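Local structure of citrate synthase (1O7X) at residues N133-R136 / R137-N141; K301-S305 / K306-P310. The protein is a mostly helical enzyme of the citrate synthase family, from a thermophilic archaeon, modelled as an assembly of two chains. All coordinates share one frame; numbering follows the deposited sequence.

In the fold
Contacts 1 and 2 are both places where a long helix gives way to loop: residues 133-141 finish helix 116-138, and residues 301-310 carry the chain out of helix 283-303. In each the backbone turns at a glycine of positive phi, Gly140 or Gly307, and the residue after it donates its N-H to a carbonyl five positions back. The two ends do not touch: their centres are 39 Å apart and their nearest atoms about 26 Å. Contact 1, about 19 Å from the centre of the chain, is partly buried among helices; contact 2, at about 25 Å, is a surface turn. The second chain of the assembly touches neither.

Contact 1. Residues N133-R136 / R137-N141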
ATOM      1  N   ASN A 133     -12.896 -17.130  -0.803  1.00 28.00           N
ATOM      2  CA  ASN A 133     -14.119 -16.355  -1.032  1.00 26.95           C
ATOM      3  C   ASN A 133     -14.094 -15.294  -2.095  1.00 25.90           C
ATOM      4  O   ASN A 133     -15.146 -14.947  -2.638  1.00 24.57           O
ATOM      5  CB  ASN A 133     -14.619 -15.821   0.313  1.00 27.55           C
ATOM      6  CG  ASN A 133     -15.091 -17.066   1.069  1.00 28.74           C
ATOM      7  OD1 ASN A 133     -16.110 -17.618   0.653  1.00 29.18           O
ATOM      8  ND2 ASN A 133     -14.336 -17.462   2.077  1.00 28.43           N
ATOM      9  N   VAL A 134     -12.920 -14.834  -2.507  1.00 26.14           N
ATOM     10  CA  VAL A 134     -12.856 -13.891  -3.639  1.00 26.85           C
ATOM     11  C   VAL A 134     -13.241 -14.727  -4.865  1.00 28.76           C
ATOM     12  O   VAL A 134     -13.949 -14.249  -5.749  1.00 30.01           O
ATOM     13  CB  VAL A 134     -11.467 -13.285  -3.805  1.00 26.12           C
ATOM     14  CG1 VAL A 134     -11.247 -12.767  -5.224  1.00 26.96           C
ATOM     15  CG2 VAL A 134     -11.229 -12.200  -2.772  1.00 25.11           C
ATOM     16  N   TYR A 135     -12.757 -15.978  -4.896  1.00 28.75           N
ATOM     17  CA  TYR A 135     -13.130 -16.894  -5.944  1.00 30.01           C
ATOM     18  C   TYR A 135     -14.629 -17.179  -5.966  1.00 31.23           C
ATOM     19  O   TYR A 135     -15.256 -17.061  -7.026  1.00 30.91           O
ATOM     20  CB  TYR A 135     -12.390 -18.222  -5.768  1.00 30.66           C
ATOM     21  CG  TYR A 135     -12.859 -19.299  -6.715  1.00 32.03           C
ATOM     22  CD1 TYR A 135     -12.925 -19.045  -8.081  1.00 32.86           C
ATOM     23  CD2 TYR A 135     -13.265 -20.549  -6.269  1.00 33.06           C
ATOM     24  CE1 TYR A 135     -13.329 -20.012  -8.979  1.00 33.08           C
ATOM     25  CE2 TYR A 135     -13.697 -21.523  -7.159  1.00 33.17           C
ATOM     26  CZ  TYR A 135     -13.703 -21.258  -8.509  1.00 33.27           C
ATOM     27  OH  TYR A 135     -14.088 -22.215  -9.425  1.00 33.91           O
ATOM     28  N   ARG A 136     -15.202 -17.558  -4.806  1.00 31.77           N
ATOM     29  CA  ARG A 136     -16.630 -17.855  -4.805  1.00 32.04           C
ATOM     30  C   ARG A 136     -17.460 -16.690  -5.306  1.00 31.98           C
ATOM     31  O   ARG A 136     -18.379 -16.880  -6.080  1.00 32.02           O
ATOM     32  CB  ARG A 136     -17.155 -18.301  -3.456  1.00 32.41           C
ATOM     33  CG  ARG A 136     -16.290 -19.340  -2.779  1.00 33.88           C
ATOM     34  CD  ARG A 136     -17.091 -20.037  -1.681  1.00 35.27           C
ATOM     35  NE  ARG A 136     -17.230 -21.432  -2.025  1.00 38.01           N
ATOM     36  CZ  ARG A 136     -18.255 -22.103  -2.509  1.00 38.50           C
ATOM     37  NH1 ARG A 136     -19.407 -21.498  -2.749  1.00 39.28           N
ATOM     38  NH2 ARG A 136     -18.089 -23.396  -2.758  1.00 38.58           N
ATOM     39  N   ARG A 137     -17.123 -15.474  -4.921  1.00 33.47           N
ATOM     40  CA  ARG A 137     -17.872 -14.281  -5.277  1.00 33.56           C
ATOM     41  C   ARG A 137     -17.752 -13.946  -6.744  1.00 33.31           C
ATOM     42  O   ARG A 137     -18.651 -13.301  -7.289  1.00 34.69           O
ATOM     43  CB  ARG A 137     -17.403 -13.141  -4.377  1.00 34.37           C
ATOM     44  CG  ARG A 137     -17.111 -11.821  -5.057  1.00 34.84           C
ATOM     45  CD  ARG A 137     -18.146 -10.785  -4.715  1.00 35.87           C
ATOM     46  NE  ARG A 137     -18.681 -10.112  -5.895  1.00 36.54           N
ATOM     47  CZ  ARG A 137     -19.980 -10.128  -6.162  1.00 36.58           C
ATOM     48  NH1 ARG A 137     -20.819 -10.759  -5.367  1.00 38.05           N
ATOM     49  NH2 ARG A 137     -20.518  -9.540  -7.197  1.00 37.21           N
ATOM     50  N   LYS A 138     -16.659 -14.327  -7.387  1.00 32.86           N
ATOM     51  CA  LYS A 138     -16.456 -14.023  -8.794  1.00 31.91           C
ATOM     52  C   LYS A 138     -17.148 -15.059  -9.678  1.00 31.96           C
ATOM     53  O   LYS A 138     -17.262 -14.866 -10.890  1.00 33.33           O
ATOM     54  CB  LYS A 138     -14.981 -13.908  -9.147  1.00 31.55           C
ATOM     55  CG  LYS A 138     -14.124 -12.850  -8.500  1.00 30.80           C
ATOM     56  CD  LYS A 138     -12.932 -12.429  -9.368  1.00 28.82           C
ATOM     57  CE  LYS A 138     -13.424 -11.537 -10.466  1.00 27.91           C
ATOM     58  NZ  LYS A 138     -12.789 -11.651 -11.776  1.00 28.95           N
ATOM     59  N   GLU A 139     -17.516 -16.189  -9.130  1.00 31.06           N
ATOM     60  CA  GLU A 139     -18.244 -17.247  -9.779  1.00 32.24           C
ATOM     61  C   GLU A 139     -19.720 -17.193  -9.348  1.00 33.73           C
ATOM     62  O   GLU A 139     -20.557 -18.003  -9.774  1.00 34.12           O
ATOM     63  CB  GLU A 139     -17.718 -18.629  -9.400  1.00 31.98           C
ATOM     64  CG  GLU A 139     -16.540 -19.209 -10.115  1.00 30.88           C
ATOM     65  CD  GLU A 139     -16.512 -19.025 -11.613  1.00 31.69           C
ATOM     66  OE1 GLU A 139     -17.429 -19.583 -12.274  1.00 32.37           O
ATOM     67  OE2 GLU A 139     -15.598 -18.332 -12.117  1.00 30.48           O
ATOM     68  N   GLY A 140     -20.025 -16.257  -8.444  1.00 33.54           N
ATOM     69  CA  GLY A 140     -21.341 -16.052  -7.893  1.00 33.65           C
ATOM     70  C   GLY A 140     -21.837 -17.005  -6.818  1.00 33.68           C
ATOM     71  O   GLY A 140     -23.043 -17.016  -6.519  1.00 33.99           O
ATOM     72  N   ASN A 141     -21.008 -17.811  -6.173  1.00 33.77           N
ATOM     73  CA  ASN A 141     -21.487 -18.741  -5.177  1.00 35.61           C
ATOM     74  C   ASN A 141     -21.623 -18.116  -3.795  1.00 37.86           C
ATOM     75  O   ASN A 141     -21.059 -17.046  -3.595  1.00 39.04           O
ATOM     76  CB  ASN A 141     -20.572 -19.954  -5.054  1.00 34.80           C
ATOM     77  CG  ASN A 141     -20.017 -20.630  -6.273  1.00 34.17           C
ATOM     78  OD1 ASN A 141     -20.729 -20.965  -7.221  1.00 33.59           O
ATOM     79  ND2 ASN A 141     -18.701 -20.850  -6.255  1.00 33.07           N
TER
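Arg136 and Asn141 meet where the helix unwinds, the amide atom Asn141 ND2 lying over one face of the Arg136 guanidinium, 3.6 Å above its plane and toward its rim. The two side chains cross at about a right angle with their planes 51° apart, so the groups are not stacked. Two of the guanidinium nitrogens bond backbone carbonyls, NE to Ala159 O and NH1 to Lys142 O, joining the helix end to the chain just after it and to helix 152-161. On the next flank, Glu139 CG comes within 3.5 Å of Tyr135 CE1, and Glu139 OE2 is hydrogen-bonded to Tyr328 OH. Tyr135 swings its ring out with CG opposite the backbone N (chi1 172°), which brings the far half of the ring near the Glu139 side chain at a slant.

Behind these side chains, Arg136 O accepts Asn141 N at 2.8 Å and Glu139 N at 3.2 Å, the two donors arriving from opposite faces of its carbonyl plane. This is a helix C-terminus ended by a glycine of positive phi: Gly140 (phi 77°) makes the bend that sends the N-H of Asn141 back to the carbonyl five positions earlier. One turn before, the bond from Arg137 N to Asn133 O, 3.1 Å, is ordinary helix.

Around this end of helix 116-138, Val134 packs on helix 92-106, Asn133, Arg136 and Arg137 touch helix 77-85, and Tyr135 meets Phe325 edge-to-face.

Contact 2. Residues K301-S305 / K306-P310; sequences KQFSS and KGIYP
Tyr309 lays one face of its ring over the backbone of Ser304, whose CA sits 4.2 Å above the ring plane, off toward the rim. Ser304 CB comes to 4.0 Å from Tyr309 CE2, and the carbonyl Ser304 O lies 3.6 Å from Tyr309 CE1, while Ser304 OG turns back to a weak hydrogen bond with Ile300 O. Alongside, Phe303 CB and Ile308 CB abut at 3.5 Å. Ile308 points CG1 away from its carbonyl carbon (chi1 -54°), and its tip CD1 approaches the Phe303 ring at a slant; the centre of one face of that ring is covered by Gln302 CG.

These side chains are brought together by a Schellman motif that ends the helix. Ile308 N reaches back to Phe303 O at 3.1 Å, and inside that bond Gly307 N meets Ser304 O at 2.8 Å, closing a type I beta turn from Ser304 to Gly307. Gly307, the C-prime residue, takes the positive phi (80°) by which the chain leaves the helix.

Leaving helix 283-303, the chain folds back along it: Pro310 rests on Glu296 and Ile300 of the same helix, Ile308 touches Phe256, and Phe303 packs on Val246 of helix 238-248.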
ATOM      1  N   LYS A 301      15.035 -24.117 -27.785  1.00 66.46           N
ATOM      2  CA  LYS A 301      15.885 -24.186 -28.963  1.00 67.22           C
ATOM      3  C   LYS A 301      16.255 -22.789 -29.437  1.00 67.32           C
ATOM      4  O   LYS A 301      17.405 -22.493 -29.773  1.00 68.02           O
ATOM      5  CB  LYS A 301      15.189 -24.974 -30.069  1.00 67.90           C
ATOM      6  CG  LYS A 301      15.556 -26.450 -30.099  1.00 68.89           C
ATOM      7  CD  LYS A 301      14.899 -27.183 -31.265  1.00 69.55           C
ATOM      8  CE  LYS A 301      14.517 -28.607 -30.891  1.00 69.91           C
ATOM      9  NZ  LYS A 301      13.049 -28.782 -30.690  1.00 70.22           N
ATOM     10  N   GLN A 302      15.290 -21.882 -29.424  1.00 67.47           N
ATOM     11  CA  GLN A 302      15.496 -20.519 -29.868  1.00 67.01           C
ATOM     12  C   GLN A 302      16.295 -19.606 -28.956  1.00 66.47           C
ATOM     13  O   GLN A 302      17.099 -18.814 -29.456  1.00 67.04           O
ATOM     14  CB  GLN A 302      14.117 -19.859 -30.109  1.00 66.70           C
ATOM     15  CG  GLN A 302      14.201 -18.676 -31.053  1.00 66.22           C
ATOM     16  CD  GLN A 302      14.266 -19.080 -32.509  1.00 66.05           C
ATOM     17  OE1 GLN A 302      13.947 -20.212 -32.870  1.00 65.64           O
ATOM     18  NE2 GLN A 302      14.687 -18.124 -33.340  1.00 66.27           N
ATOM     19  N   PHE A 303      16.067 -19.657 -27.650  1.00 65.61           N
ATOM     20  CA  PHE A 303      16.705 -18.759 -26.705  1.00 65.21           C
ATOM     21  C   PHE A 303      17.635 -19.301 -25.641  1.00 65.37           C
ATOM     22  O   PHE A 303      18.015 -18.490 -24.778  1.00 65.26           O
ATOM     23  CB  PHE A 303      15.580 -18.020 -25.924  1.00 64.12           C
ATOM     24  CG  PHE A 303      14.564 -17.350 -26.800  1.00 62.95           C
ATOM     25  CD1 PHE A 303      13.281 -17.861 -26.896  1.00 62.70           C
ATOM     26  CD2 PHE A 303      14.895 -16.222 -27.531  1.00 62.17           C
ATOM     27  CE1 PHE A 303      12.340 -17.255 -27.710  1.00 62.46           C
ATOM     28  CE2 PHE A 303      13.956 -15.611 -28.333  1.00 61.99           C
ATOM     29  CZ  PHE A 303      12.683 -16.131 -28.435  1.00 62.02           C
ATOM     30  N   SER A 304      18.007 -20.575 -25.619  1.00 65.61           N
ATOM     31  CA  SER A 304      18.867 -21.093 -24.552  1.00 65.76           C
ATOM     32  C   SER A 304      20.230 -20.421 -24.558  1.00 65.81           C
ATOM     33  O   SER A 304      20.809 -20.085 -23.529  1.00 65.91           O
ATOM     34  CB  SER A 304      18.965 -22.609 -24.631  1.00 66.15           C
ATOM     35  OG  SER A 304      19.531 -23.056 -25.851  1.00 66.74           O
ATOM     36  N   SER A 305      20.769 -20.141 -25.734  1.00 66.30           N
ATOM     37  CA  SER A 305      22.051 -19.487 -25.928  1.00 66.68           C
ATOM     38  C   SER A 305      22.080 -18.089 -25.346  1.00 66.73           C
ATOM     39  O   SER A 305      23.085 -17.640 -24.771  1.00 67.78           O
ATOM     40  CB  SER A 305      22.410 -19.502 -27.414  1.00 67.27           C
ATOM     41  OG  SER A 305      21.247 -19.547 -28.228  1.00 67.96           O
ATOM     42  N   LYS A 306      20.949 -17.384 -25.366  1.00 65.75           N
ATOM     43  CA  LYS A 306      20.825 -16.061 -24.767  1.00 64.25           C
ATOM     44  C   LYS A 306      20.719 -16.159 -23.245  1.00 62.57           C
ATOM     45  O   LYS A 306      20.724 -15.134 -22.562  1.00 62.70           O
ATOM     46  CB  LYS A 306      19.605 -15.287 -25.277  1.00 64.67           C
ATOM     47  CG  LYS A 306      19.955 -14.218 -26.306  1.00 65.56           C
ATOM     48  CD  LYS A 306      19.698 -14.748 -27.712  1.00 66.58           C
ATOM     49  CE  LYS A 306      20.133 -13.770 -28.780  1.00 67.34           C
ATOM     50  NZ  LYS A 306      19.349 -12.503 -28.776  1.00 67.81           N
ATOM     51  N   GLY A 307      20.563 -17.371 -22.725  1.00 60.20           N
ATOM     52  CA  GLY A 307      20.414 -17.589 -21.295  1.00 57.80           C
ATOM     53  C   GLY A 307      18.957 -17.265 -20.952  1.00 56.08           C
ATOM     54  O   GLY A 307      18.677 -16.603 -19.966  1.00 56.55           O
ATOM     55  N   ILE A 308      18.061 -17.701 -21.828  1.00 53.65           N
ATOM     56  CA  ILE A 308      16.632 -17.490 -21.695  1.00 51.56           C
ATOM     57  C   ILE A 308      15.912 -18.836 -21.743  1.00 49.91           C
ATOM     58  O   ILE A 308      15.717 -19.459 -22.775  1.00 48.85           O
ATOM     59  CB  ILE A 308      16.053 -16.551 -22.765  1.00 51.73           C
ATOM     60  CG1 ILE A 308      16.782 -15.204 -22.815  1.00 51.59           C
ATOM     61  CG2 ILE A 308      14.577 -16.288 -22.501  1.00 51.63           C
ATOM     62  CD1 ILE A 308      16.475 -14.400 -24.055  1.00 51.85           C
ATOM     63  N   TYR A 309      15.598 -19.340 -20.565  1.00 49.22           N
ATOM     64  CA  TYR A 309      14.967 -20.623 -20.342  1.00 49.19           C
ATOM     65  C   TYR A 309      13.634 -20.457 -19.634  1.00 48.05           C
ATOM     66  O   TYR A 309      13.396 -19.432 -18.986  1.00 50.14           O
ATOM     67  CB  TYR A 309      15.869 -21.475 -19.435  1.00 51.10           C
ATOM     68  CG  TYR A 309      17.296 -21.724 -19.862  1.00 52.68           C
ATOM     69  CD1 TYR A 309      18.251 -20.712 -19.839  1.00 53.18           C
ATOM     70  CD2 TYR A 309      17.716 -22.981 -20.273  1.00 53.48           C
ATOM     71  CE1 TYR A 309      19.551 -20.929 -20.222  1.00 54.05           C
ATOM     72  CE2 TYR A 309      19.027 -23.217 -20.653  1.00 54.40           C
ATOM     73  CZ  TYR A 309      19.941 -22.188 -20.628  1.00 54.70           C
ATOM     74  OH  TYR A 309      21.250 -22.398 -21.007  1.00 55.51           O
ATOM     75  N   PRO A 310      12.749 -21.432 -19.715  1.00 46.30           N
ATOM     76  CA  PRO A 310      11.463 -21.366 -19.056  1.00 45.21           C
ATOM     77  C   PRO A 310      11.569 -20.916 -17.603  1.00 43.59           C
ATOM     78  O   PRO A 310      12.390 -21.498 -16.889  1.00 43.90           O
ATOM     79  CB  PRO A 310      10.964 -22.808 -19.110  1.00 45.38           C
ATOM     80  CG  PRO A 310      11.594 -23.399 -20.310  1.00 45.96           C
ATOM     81  CD  PRO A 310      12.919 -22.692 -20.468  1.00 46.70           C
TER